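Local coordinates for protein VAL-1 (Chlorella virus, PDB 3IM0) that probably cleaves alginate and related uronic-acid polysaccharides by beta-elimination, as a family 14 polysaccharide lyase, and holds a glucuronic acid in its binding cleft, at residues S48-N53 against N218-G223; F75-F80 against G91-T96; G112-I117 against Y128-S133. All coordinates share one frame; numbering follows the deposited sequence.

Contact 1 (S48-N53 against N218-G223); sequences SGTSAN and NTFFGG. With BDP (beta-D-glucopyranuronic acid), chain B.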
loop_
_atom_site.group_PDB
_atom_site.type_symbol
_atom_site.label_atom_id
_atom_site.label_comp_id
_atom_site.label_asym_id
_atom_site.label_seq_id
_atom_site.Cartn_x
_atom_site.Cartn_y
_atom_site.Cartn_z
ATOM N N SER A 48 6.206 -18.405 1.919
ATOM C CA SER A 48 4.954 -17.654 2.031
ATOM C C SER A 48 4.873 -16.517 0.990
ATOM O O SER A 48 5.925 -16.030 0.558
ATOM C CB SER A 48 4.831 -17.046 3.429
ATOM O OG SER A 48 5.798 -16.036 3.630
ATOM N N GLY A 49 3.649 -16.189 0.636
ATOM C CA GLY A 49 3.452 -15.129 -0.375
ATOM C C GLY A 49 1.966 -14.938 -0.600
ATOM O O GLY A 49 1.248 -14.425 0.259
ATOM N N THR A 50 1.495 -15.374 -1.776
ATOM C CA THR A 50 0.098 -15.344 -2.118
ATOM C C THR A 50 -0.551 -16.692 -1.802
ATOM O O THR A 50 0.117 -17.547 -1.219
ATOM C CB THR A 50 -0.167 -15.047 -3.612
ATOM O OG1 THR A 50 0.306 -16.195 -4.345
ATOM C CG2 THR A 50 0.616 -13.836 -4.073
ATOM N N SER A 51 -1.809 -16.893 -2.173
ATOM C CA SER A 51 -2.316 -18.238 -1.868
ATOM C C SER A 51 -1.684 -19.304 -2.764
ATOM O O SER A 51 -1.977 -20.468 -2.463
ATOM C CB SER A 51 -3.832 -18.345 -2.045
ATOM O OG SER A 51 -4.111 -18.223 -3.426
ATOM N N ALA A 52 -0.889 -18.923 -3.767
ATOM C CA ALA A 52 -0.176 -19.952 -4.533
ATOM C C ALA A 52 1.010 -20.510 -3.765
ATOM O O ALA A 52 1.691 -21.429 -4.260
ATOM C CB ALA A 52 0.234 -19.359 -5.867
ATOM N N ASN A 53 1.324 -19.970 -2.598
ATOM C CA ASN A 53 2.464 -20.332 -1.771
ATOM C C ASN A 53 1.972 -20.855 -0.418
ATOM O O ASN A 53 1.098 -20.231 0.175
ATOM C CB ASN A 53 3.424 -19.157 -1.537
ATOM C CG ASN A 53 3.706 -18.492 -2.866
ATOM O OD1 ASN A 53 4.185 -19.129 -3.822
ATOM N ND2 ASN A 53 3.376 -17.231 -3.031
ATOM N N ASN A 218 -1.946 -5.178 3.341
ATOM C CA ASN A 218 -1.899 -6.626 3.114
ATOM C C ASN A 218 -0.450 -6.899 2.682
ATOM O O ASN A 218 -0.155 -6.730 1.498
ATOM C CB ASN A 218 -2.885 -7.096 2.069
ATOM C CG ASN A 218 -3.009 -8.614 2.019
ATOM O OD1 ASN A 218 -2.171 -9.294 2.584
ATOM N ND2 ASN A 218 -4.064 -9.084 1.388
ATOM N N THR A 219 0.370 -7.299 3.649
ATOM C CA THR A 219 1.813 -7.406 3.319
ATOM C C THR A 219 2.187 -8.869 3.145
ATOM O O THR A 219 1.812 -9.703 3.940
ATOM C CB THR A 219 2.686 -6.695 4.362
ATOM O OG1 THR A 219 4.082 -6.816 4.008
ATOM C CG2 THR A 219 2.573 -7.299 5.762
ATOM N N PHE A 220 2.929 -9.127 2.066
ATOM C CA PHE A 220 3.305 -10.493 1.758
ATOM C C PHE A 220 4.341 -10.454 0.629
ATOM O O PHE A 220 4.448 -9.447 -0.081
ATOM C CB PHE A 220 2.090 -11.285 1.274
ATOM C CG PHE A 220 1.348 -10.679 0.098
ATOM C CD1 PHE A 220 0.317 -9.769 0.302
ATOM C CD2 PHE A 220 1.670 -10.985 -1.224
ATOM C CE1 PHE A 220 -0.401 -9.220 -0.746
ATOM C CE2 PHE A 220 0.941 -10.463 -2.268
ATOM C CZ PHE A 220 -0.107 -9.564 -2.066
ATOM N N PHE A 221 5.091 -11.546 0.469
ATOM C CA PHE A 221 6.044 -11.627 -0.634
ATOM C C PHE A 221 5.407 -11.937 -1.970
ATOM O O PHE A 221 4.487 -12.727 -2.116
ATOM C CB PHE A 221 7.057 -12.770 -0.328
ATOM C CG PHE A 221 8.204 -12.301 0.515
ATOM C CD1 PHE A 221 9.473 -12.148 -0.032
ATOM C CD2 PHE A 221 8.030 -11.988 1.871
ATOM C CE1 PHE A 221 10.554 -11.697 0.712
ATOM C CE2 PHE A 221 9.122 -11.547 2.592
ATOM C CZ PHE A 221 10.367 -11.360 2.048
ATOM N N GLY A 222 5.973 -11.278 -3.009
ATOM C CA GLY A 222 5.603 -11.547 -4.379
ATOM C C GLY A 222 4.223 -10.998 -4.706
ATOM O O GLY A 222 3.898 -9.946 -4.123
ATOM N N GLY A 223 3.407 -11.619 -5.542
ATOM C CA GLY A 223 3.771 -12.800 -6.349
ATOM C C GLY A 223 4.703 -12.337 -7.447
ATOM O O GLY A 223 4.891 -11.134 -7.743
HETATM C C1 BDP B . -1.851 -7.663 -6.764
HETATM C C2 BDP B . -0.585 -8.496 -7.001
HETATM C C3 BDP B . -0.611 -9.895 -6.449
HETATM C C4 BDP B . -1.373 -9.969 -5.122
HETATM C C5 BDP B . -2.474 -8.974 -4.924
HETATM C C6 BDP B . -3.193 -9.054 -3.600
HETATM O O2 BDP B . -0.295 -8.281 -8.380
HETATM O O3 BDP B . 0.634 -10.609 -6.222
HETATM O O4 BDP B . -1.837 -11.305 -4.930
HETATM O O5 BDP B . -2.281 -7.672 -5.425
HETATM O O6A BDP B . -3.550 -10.202 -3.205
HETATM O O6B BDP B . -3.438 -8.017 -2.921
HETATM O O HOH W 1 4.857 -13.587 2.518
#

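Contact 2 (F75-F80 against G91-T96); sequences FAWEVF and GKHGGT. With BDP (beta-D-glucopyranuronic acid), chain B.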
loop_
_atom_site.group_PDB
_atom_site.type_symbol
_atom_site.label_atom_id
_atom_site.label_comp_id
_atom_site.label_asym_id
_atom_site.label_seq_id
_atom_site.Cartn_x
_atom_site.Cartn_y
_atom_site.Cartn_z
ATOM N N PHE A 75 -1.255 8.015 3.195
ATOM C CA PHE A 75 -1.048 7.082 4.296
ATOM C C PHE A 75 0.449 6.869 4.433
ATOM O O PHE A 75 1.175 6.947 3.419
ATOM C CB PHE A 75 -1.800 5.757 4.062
ATOM C CG PHE A 75 -3.284 5.905 4.408
ATOM C CD1 PHE A 75 -3.676 5.816 5.743
ATOM C CD2 PHE A 75 -4.218 6.133 3.416
ATOM C CE1 PHE A 75 -5.042 5.975 6.011
ATOM C CE2 PHE A 75 -5.587 6.302 3.691
ATOM C CZ PHE A 75 -5.966 6.226 5.022
ATOM N N ALA A 76 0.908 6.620 5.642
ATOM C CA ALA A 76 2.333 6.587 5.915
ATOM C C ALA A 76 2.621 5.564 7.006
ATOM O O ALA A 76 1.763 5.276 7.839
ATOM C CB ALA A 76 2.902 7.931 6.367
ATOM N N TRP A 77 3.828 4.997 6.964
ATOM C CA TRP A 77 4.202 4.033 7.983
ATOM C C TRP A 77 5.727 3.918 7.999
ATOM O O TRP A 77 6.369 4.391 7.064
ATOM C CB TRP A 77 3.578 2.657 7.749
ATOM C CG TRP A 77 3.828 2.099 6.385
ATOM C CD1 TRP A 77 4.886 1.305 6.009
ATOM C CD2 TRP A 77 3.018 2.294 5.235
ATOM N NE1 TRP A 77 4.751 0.999 4.669
ATOM C CE2 TRP A 77 3.625 1.588 4.163
ATOM C CE3 TRP A 77 1.831 2.988 4.970
ATOM C CZ2 TRP A 77 3.074 1.581 2.893
ATOM C CZ3 TRP A 77 1.281 2.978 3.707
ATOM C CH2 TRP A 77 1.904 2.262 2.643
ATOM N N GLU A 78 6.249 3.298 9.044
ATOM C CA GLU A 78 7.687 3.049 9.110
ATOM C C GLU A 78 7.928 1.545 9.144
ATOM O O GLU A 78 7.116 0.793 9.685
ATOM C CB GLU A 78 8.300 3.725 10.347
ATOM C CG GLU A 78 7.906 5.208 10.339
ATOM C CD GLU A 78 8.547 5.945 11.501
ATOM O OE1 GLU A 78 9.537 5.444 12.079
ATOM O OE2 GLU A 78 8.043 7.026 11.853
ATOM N N VAL A 79 9.043 1.126 8.569
ATOM C CA VAL A 79 9.344 -0.323 8.582
ATOM C C VAL A 79 10.815 -0.573 8.846
ATOM O O VAL A 79 11.659 0.150 8.306
ATOM C CB VAL A 79 8.876 -0.933 7.243
ATOM C CG1 VAL A 79 9.530 -0.224 6.057
ATOM C CG2 VAL A 79 9.123 -2.447 7.185
ATOM N N PHE A 80 11.112 -1.566 9.668
ATOM C CA PHE A 80 12.496 -1.911 10.038
ATOM C C PHE A 80 12.820 -3.285 9.478
ATOM O O PHE A 80 12.093 -4.221 9.842
ATOM C CB PHE A 80 12.565 -1.856 11.569
ATOM C CG PHE A 80 13.914 -2.057 12.219
ATOM C CD1 PHE A 80 14.504 -0.959 12.838
ATOM C CD2 PHE A 80 14.566 -3.286 12.248
ATOM C CE1 PHE A 80 15.717 -1.096 13.470
ATOM C CE2 PHE A 80 15.803 -3.400 12.855
ATOM C CZ PHE A 80 16.383 -2.305 13.482
ATOM N N GLY A 91 7.481 -7.428 -2.887
ATOM C CA GLY A 91 6.247 -7.884 -2.220
ATOM C C GLY A 91 5.420 -6.646 -1.887
ATOM O O GLY A 91 5.854 -5.543 -2.220
ATOM N N LYS A 92 4.264 -6.802 -1.260
ATOM C CA LYS A 92 3.376 -5.690 -0.979
ATOM C C LYS A 92 3.478 -5.208 0.465
ATOM O O LYS A 92 3.784 -5.948 1.395
ATOM C CB LYS A 92 1.902 -6.107 -1.158
ATOM C CG LYS A 92 1.378 -6.084 -2.593
ATOM C CD LYS A 92 2.164 -7.044 -3.484
ATOM C CE LYS A 92 1.492 -7.139 -4.845
ATOM N NZ LYS A 92 2.124 -8.209 -5.687
ATOM N N HIS A 93 3.176 -3.922 0.616
ATOM C CA HIS A 93 2.880 -3.313 1.901
ATOM C C HIS A 93 1.375 -3.096 1.960
ATOM O O HIS A 93 0.648 -3.888 2.580
ATOM C CB HIS A 93 3.649 -2.005 2.085
ATOM C CG HIS A 93 5.077 -2.215 2.474
ATOM N ND1 HIS A 93 5.890 -1.162 2.802
ATOM C CD2 HIS A 93 5.821 -3.334 2.599
ATOM C CE1 HIS A 93 7.102 -1.595 3.120
ATOM N NE2 HIS A 93 7.094 -2.932 3.000
ATOM N N GLY A 94 0.894 -2.058 1.290
ATOM C CA GLY A 94 -0.533 -1.761 1.272
ATOM C C GLY A 94 -0.774 -0.408 0.617
ATOM O O GLY A 94 0.130 0.184 0.034
ATOM N N GLY A 95 -2.028 0.070 0.731
ATOM C CA GLY A 95 -2.272 1.321 0.002
ATOM C C GLY A 95 -3.744 1.669 0.005
ATOM O O GLY A 95 -4.531 1.163 0.807
ATOM N N THR A 96 -4.109 2.545 -0.924
ATOM C CA THR A 96 -5.422 3.210 -0.911
ATOM C C THR A 96 -6.277 2.666 -2.028
ATOM O O THR A 96 -5.780 2.475 -3.142
ATOM C CB THR A 96 -5.174 4.728 -1.045
ATOM O OG1 THR A 96 -4.399 5.130 0.097
ATOM C CG2 THR A 96 -6.414 5.582 -0.967
HETATM C C1 BDP B . -1.851 -7.663 -6.764
HETATM C C2 BDP B . -0.585 -8.496 -7.001
HETATM C C3 BDP B . -0.611 -9.895 -6.449
HETATM C C4 BDP B . -1.373 -9.969 -5.122
HETATM C C5 BDP B . -2.474 -8.974 -4.924
HETATM C C6 BDP B . -3.193 -9.054 -3.600
HETATM O O2 BDP B . -0.295 -8.281 -8.380
HETATM O O3 BDP B . 0.634 -10.609 -6.222
HETATM O O4 BDP B . -1.837 -11.305 -4.930
HETATM O O5 BDP B . -2.281 -7.672 -5.425
HETATM O O6A BDP B . -3.550 -10.202 -3.205
HETATM O O6B BDP B . -3.438 -8.017 -2.921
#

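Contact 3 (G112-I117 against Y128-S133); sequences GASNRI and YIYPPS. With BDP (beta-D-glucopyranuronic acid), chain B.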
loop_
_atom_site.group_PDB
_atom_site.type_symbol
_atom_site.label_atom_id
_atom_site.label_comp_id
_atom_site.label_asym_id
_atom_site.label_seq_id
_atom_site.Cartn_x
_atom_site.Cartn_y
_atom_site.Cartn_z
ATOM N N GLY A 112 -13.361 0.007 -9.485
ATOM C CA GLY A 112 -12.377 0.029 -8.407
ATOM C C GLY A 112 -10.976 0.276 -8.973
ATOM O O GLY A 112 -10.719 -0.097 -10.113
ATOM N N ALA A 113 -10.158 0.903 -8.143
ATOM C CA ALA A 113 -8.744 1.120 -8.454
ATOM C C ALA A 113 -7.928 1.012 -7.180
ATOM O O ALA A 113 -8.473 1.105 -6.072
ATOM C CB ALA A 113 -8.589 2.469 -9.140
ATOM N N SER A 114 -6.600 0.813 -7.310
ATOM C CA SER A 114 -5.805 0.828 -6.082
ATOM C C SER A 114 -4.430 1.441 -6.315
ATOM O O SER A 114 -3.868 1.362 -7.408
ATOM C CB SER A 114 -5.638 -0.577 -5.497
ATOM O OG SER A 114 -4.937 -1.413 -6.396
ATOM N N ASN A 115 -3.912 2.053 -5.256
ATOM C CA ASN A 115 -2.612 2.707 -5.256
ATOM C C ASN A 115 -1.804 2.183 -4.082
ATOM O O ASN A 115 -2.065 2.566 -2.937
ATOM C CB ASN A 115 -2.785 4.229 -5.137
ATOM C CG ASN A 115 -1.500 4.959 -5.506
ATOM O OD1 ASN A 115 -0.649 4.437 -6.222
ATOM N ND2 ASN A 115 -1.338 6.177 -5.024
ATOM N N ARG A 116 -0.829 1.295 -4.332
ATOM C CA ARG A 116 -0.125 0.629 -3.240
ATOM C C ARG A 116 1.378 0.769 -3.331
ATOM O O ARG A 116 1.971 1.030 -4.383
ATOM C CB ARG A 116 -0.434 -0.881 -3.295
ATOM C CG ARG A 116 -1.857 -1.222 -2.903
ATOM C CD ARG A 116 -1.966 -2.745 -2.837
ATOM N NE ARG A 116 -2.129 -3.277 -4.188
ATOM C CZ ARG A 116 -2.227 -4.576 -4.449
ATOM N NH1 ARG A 116 -2.156 -5.449 -3.448
ATOM N NH2 ARG A 116 -2.384 -4.905 -5.732
ATOM N N ILE A 117 2.014 0.549 -2.195
ATOM C CA ILE A 117 3.458 0.439 -2.108
ATOM C C ILE A 117 3.865 -1.033 -2.296
ATOM O O ILE A 117 3.283 -1.868 -1.591
ATOM C CB ILE A 117 3.967 0.905 -0.753
ATOM C CG1 ILE A 117 3.798 2.426 -0.503
ATOM C CG2 ILE A 117 5.422 0.499 -0.517
ATOM C CD1 ILE A 117 4.724 3.269 -1.381
ATOM N N TYR A 128 2.571 0.893 -7.087
ATOM C CA TYR A 128 2.000 -0.218 -7.865
ATOM C C TYR A 128 0.510 0.044 -8.011
ATOM O O TYR A 128 -0.173 0.119 -6.980
ATOM C CB TYR A 128 2.333 -1.507 -7.095
ATOM C CG TYR A 128 1.946 -2.829 -7.724
ATOM C CD1 TYR A 128 2.466 -3.209 -8.952
ATOM C CD2 TYR A 128 1.068 -3.689 -7.070
ATOM C CE1 TYR A 128 2.120 -4.420 -9.542
ATOM C CE2 TYR A 128 0.706 -4.905 -7.638
ATOM C CZ TYR A 128 1.243 -5.251 -8.868
ATOM O OH TYR A 128 0.912 -6.452 -9.455
ATOM N N ILE A 129 0.006 0.236 -9.212
ATOM C CA ILE A 129 -1.344 0.743 -9.428
ATOM C C ILE A 129 -2.175 -0.236 -10.220
ATOM O O ILE A 129 -1.714 -0.746 -11.250
ATOM C CB ILE A 129 -1.269 2.105 -10.171
ATOM C CG1 ILE A 129 -0.570 3.185 -9.348
ATOM C CG2 ILE A 129 -2.655 2.512 -10.645
ATOM C CD1 ILE A 129 -0.422 4.507 -10.073
ATOM N N TYR A 130 -3.402 -0.512 -9.764
ATOM C CA TYR A 130 -4.387 -1.242 -10.546
ATOM C C TYR A 130 -5.386 -0.181 -11.034
ATOM O O TYR A 130 -6.112 0.336 -10.174
ATOM C CB TYR A 130 -5.125 -2.307 -9.748
ATOM C CG TYR A 130 -4.496 -3.673 -9.755
ATOM C CD1 TYR A 130 -3.237 -3.907 -9.191
ATOM C CD2 TYR A 130 -5.152 -4.751 -10.333
ATOM C CE1 TYR A 130 -2.681 -5.189 -9.220
ATOM C CE2 TYR A 130 -4.609 -6.015 -10.359
ATOM C CZ TYR A 130 -3.374 -6.228 -9.802
ATOM O OH TYR A 130 -2.855 -7.515 -9.841
ATOM N N PRO A 131 -5.415 0.190 -12.294
ATOM C CA PRO A 131 -6.390 1.179 -12.785
ATOM C C PRO A 131 -7.713 0.515 -13.111
ATOM O O PRO A 131 -7.768 -0.714 -13.294
ATOM C CB PRO A 131 -5.710 1.687 -14.060
ATOM C CG PRO A 131 -5.037 0.455 -14.583
ATOM C CD PRO A 131 -4.525 -0.297 -13.378
ATOM N N PRO A 132 -8.807 1.260 -13.210
ATOM C CA PRO A 132 -10.085 0.597 -13.530
ATOM C C PRO A 132 -10.181 0.083 -14.971
ATOM O O PRO A 132 -9.603 0.656 -15.893
ATOM C CB PRO A 132 -11.122 1.719 -13.354
ATOM C CG PRO A 132 -10.416 2.732 -12.506
ATOM C CD PRO A 132 -8.978 2.697 -12.984
ATOM N N SER A 133 -10.954 -0.973 -15.107
ATOM C CA SER A 133 -11.433 -1.529 -16.352
ATOM C C SER A 133 -12.202 -0.481 -17.159
ATOM O O SER A 133 -12.962 0.301 -16.565
ATOM C CB SER A 133 -12.409 -2.688 -16.122
ATOM O OG SER A 133 -11.818 -3.759 -15.426
HETATM C C1 BDP B . -1.851 -7.663 -6.764
HETATM C C2 BDP B . -0.585 -8.496 -7.001
HETATM C C3 BDP B . -0.611 -9.895 -6.449
HETATM C C4 BDP B . -1.373 -9.969 -5.122
HETATM C C5 BDP B . -2.474 -8.974 -4.924
HETATM C C6 BDP B . -3.193 -9.054 -3.600
HETATM O O2 BDP B . -0.295 -8.281 -8.380
HETATM O O3 BDP B . 0.634 -10.609 -6.222
HETATM O O4 BDP B . -1.837 -11.305 -4.930
HETATM O O5 BDP B . -2.281 -7.672 -5.425
HETATM O O6A BDP B . -3.550 -10.202 -3.205
HETATM O O6B BDP B . -3.438 -8.017 -2.921
HETATM O O HOH W 2 -9.510 -2.344 -11.272
HETATM O O HOH W 3 -2.246 -1.817 -6.534
#

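Contact 1 (S48-N53 against N218-G223)
The backbone at Gly49 passes close to Phe221, their CA atoms 4.4 Å apart, where a loop without regular structure crosses residues 218-223 and the two backbones share no hydrogen bond. The setting is a concanavalin-like beta sandwich, and the arrangement illustrates how a loop can wall a sugar site by shape more than by bonding. As a glycine, Gly49 brings its CA to 3.1 Å from the carbonyl oxygen Phe221 O. Gly49 O in turn comes within 3.4 Å of Phe220 CB, while Ser48 O lies alongside the CB of Phe221.

Phe220 is the side chain that joins loop and ligand. With its CG set between the backbone N and the carbonyl carbon (chi1 55°), the ring extends past Gly49 and Thr50 to the glucuronic acid. The sugar meets it at the ring edge, Phe220 CZ standing 3.3 Å from C4 of the glucuronic acid. Thr50 approaches the ring obliquely through its methyl, Thr50 CG2 to Phe220 CE2 3.8 Å, and the same methyl lies near O4 of the sugar. The other branch, OG1, accepts from Ala52 N in an ST turn, within a type I turn from Thr50 to Asn53, which leaves the methyl as the branch that meets ring and sugar. Phe221 turns elsewhere, meeting Tyr44 and Trp119 edge-to-face. A water links the segments by donating to Ser48 OG, itself also bonded to Asp45 O, and accepting from Phe221 N.

Next in the chain, Gly222 has a positive phi and a cis peptide precedes Gly223. The backbone N of Gly223 donates to O3 of the sugar over 3.0 Å in a nearly straight bond, 168° at the hydrogen.

Contact 2 (F75-F80 against G91-T96)
Trp77 and His93 face each other across two strands that run nearly antiparallel, at 161°, with axes 8.3 Å apart. That spacing is the distance between layers rather than between paired strands: each segment belongs to a different sheet of the beta sandwich, and mainly side chains fill the interval, although Trp77 CH2 also meets the backbone oxygen Gly94 O.

At the centre is a polar bond within the buried core. Trp77 NE1 donates to His93 ND1 over 3.1 Å, bent to 154° at the hydrogen. The acceptor lies close to the indole plane, yet the donor comes in from well above the imidazole plane, 39° out of it. The two rings meet obliquely, and the benzo side of the indole runs along the base of the histidine, Trp77 CZ2 3.7 Å from His93 CB. His93 NE2 is bonded to Tyr81 OH, so the imidazole is held at both nitrogens. Val79 adds its CG1 methyl beside CE1 of His93. Further along, Thr96 OG1 lies at the edge of the Phe75 ring, 3.5 Å from CD2, the two side chains crossing near a right angle.

Lys92 leaves the strand on the cleft side, where NZ bonds weakly to O3 of the glucuronic acid and also to Gly222 O. Around this core, strand 75-80 pairs with strands 166-173 and 231-241, while 91-96 lies between strands 212-221 and 112-119.

Contact 3 (G112-I117 against Y128-S133)
The guanidinium of Arg116 meets Tyr128 and Tyr130 through NH2, which touches both rings. Tyr130 CE1 lies near the guanidinium plane, at its edge, 3.5 Å from Arg116 NH2, whereas Tyr128 approaches obliquely through CE2. A bend at chi3 (-80°) turns the group to the sugar: Arg116 NH1 reaches O6B of the carboxylate and the ring oxygen O5, and NH2 also donates to O5 over 2.8 Å. The positive charge would thus be expected to favour the bound carboxylate.

Both tyrosine hydroxyls converge on O2 of the sugar. Tyr130 OH is 3.0 Å from the sugar O2 and also bonded to Tyr106 N; Tyr128 OH, at 2.4 Å from that O2, is so close that the detail of its bond is doubtful. A water lies at the edge of the guanidinium, in its plane, accepting from Arg116 NE and donating to Tyr128 O and to Ser114 OG, itself also bonded to Ala103 O; it ties the arginine to the hairpin beneath.

These groups share the face carrying Ser114, since Ser114-Tyr130 and Arg116-Tyr128 are antiparallel hydrogen-bonded pairs, each closed by two backbone bonds. Asn115 and Ile129 form the non-hydrogen-bonded pair between them and lie side by side on the other face, OD1 3.4 Å from CG1; Asn115 ND2 is bonded to Ser188 OG and Thr172 OG1. The whole is a beta hairpin of a concanavalin-like sandwich whose concave face lines a sugar-binding cleft.

In the fold
The three contacts gather round one glucuronic acid, and each has at least one segment on the same antiparallel sheet. Strands 212-221, 91-99, 112-119 and 125-130 stand next to one another there, so contact 1 and contact 2 share a border at the first two, and contact 2 and contact 3 at the middle two. Centres lie about 15 Å apart for contacts 1 and 2 and for 2 and 3, and about 18 Å for 1 and 3. Along the chain, contact 2 precedes contact 3, and both fall within the long span between the segments of contact 1. Contact 2 also ties this sheet to the opposing one, so cleft and core are joined through strand 91-99.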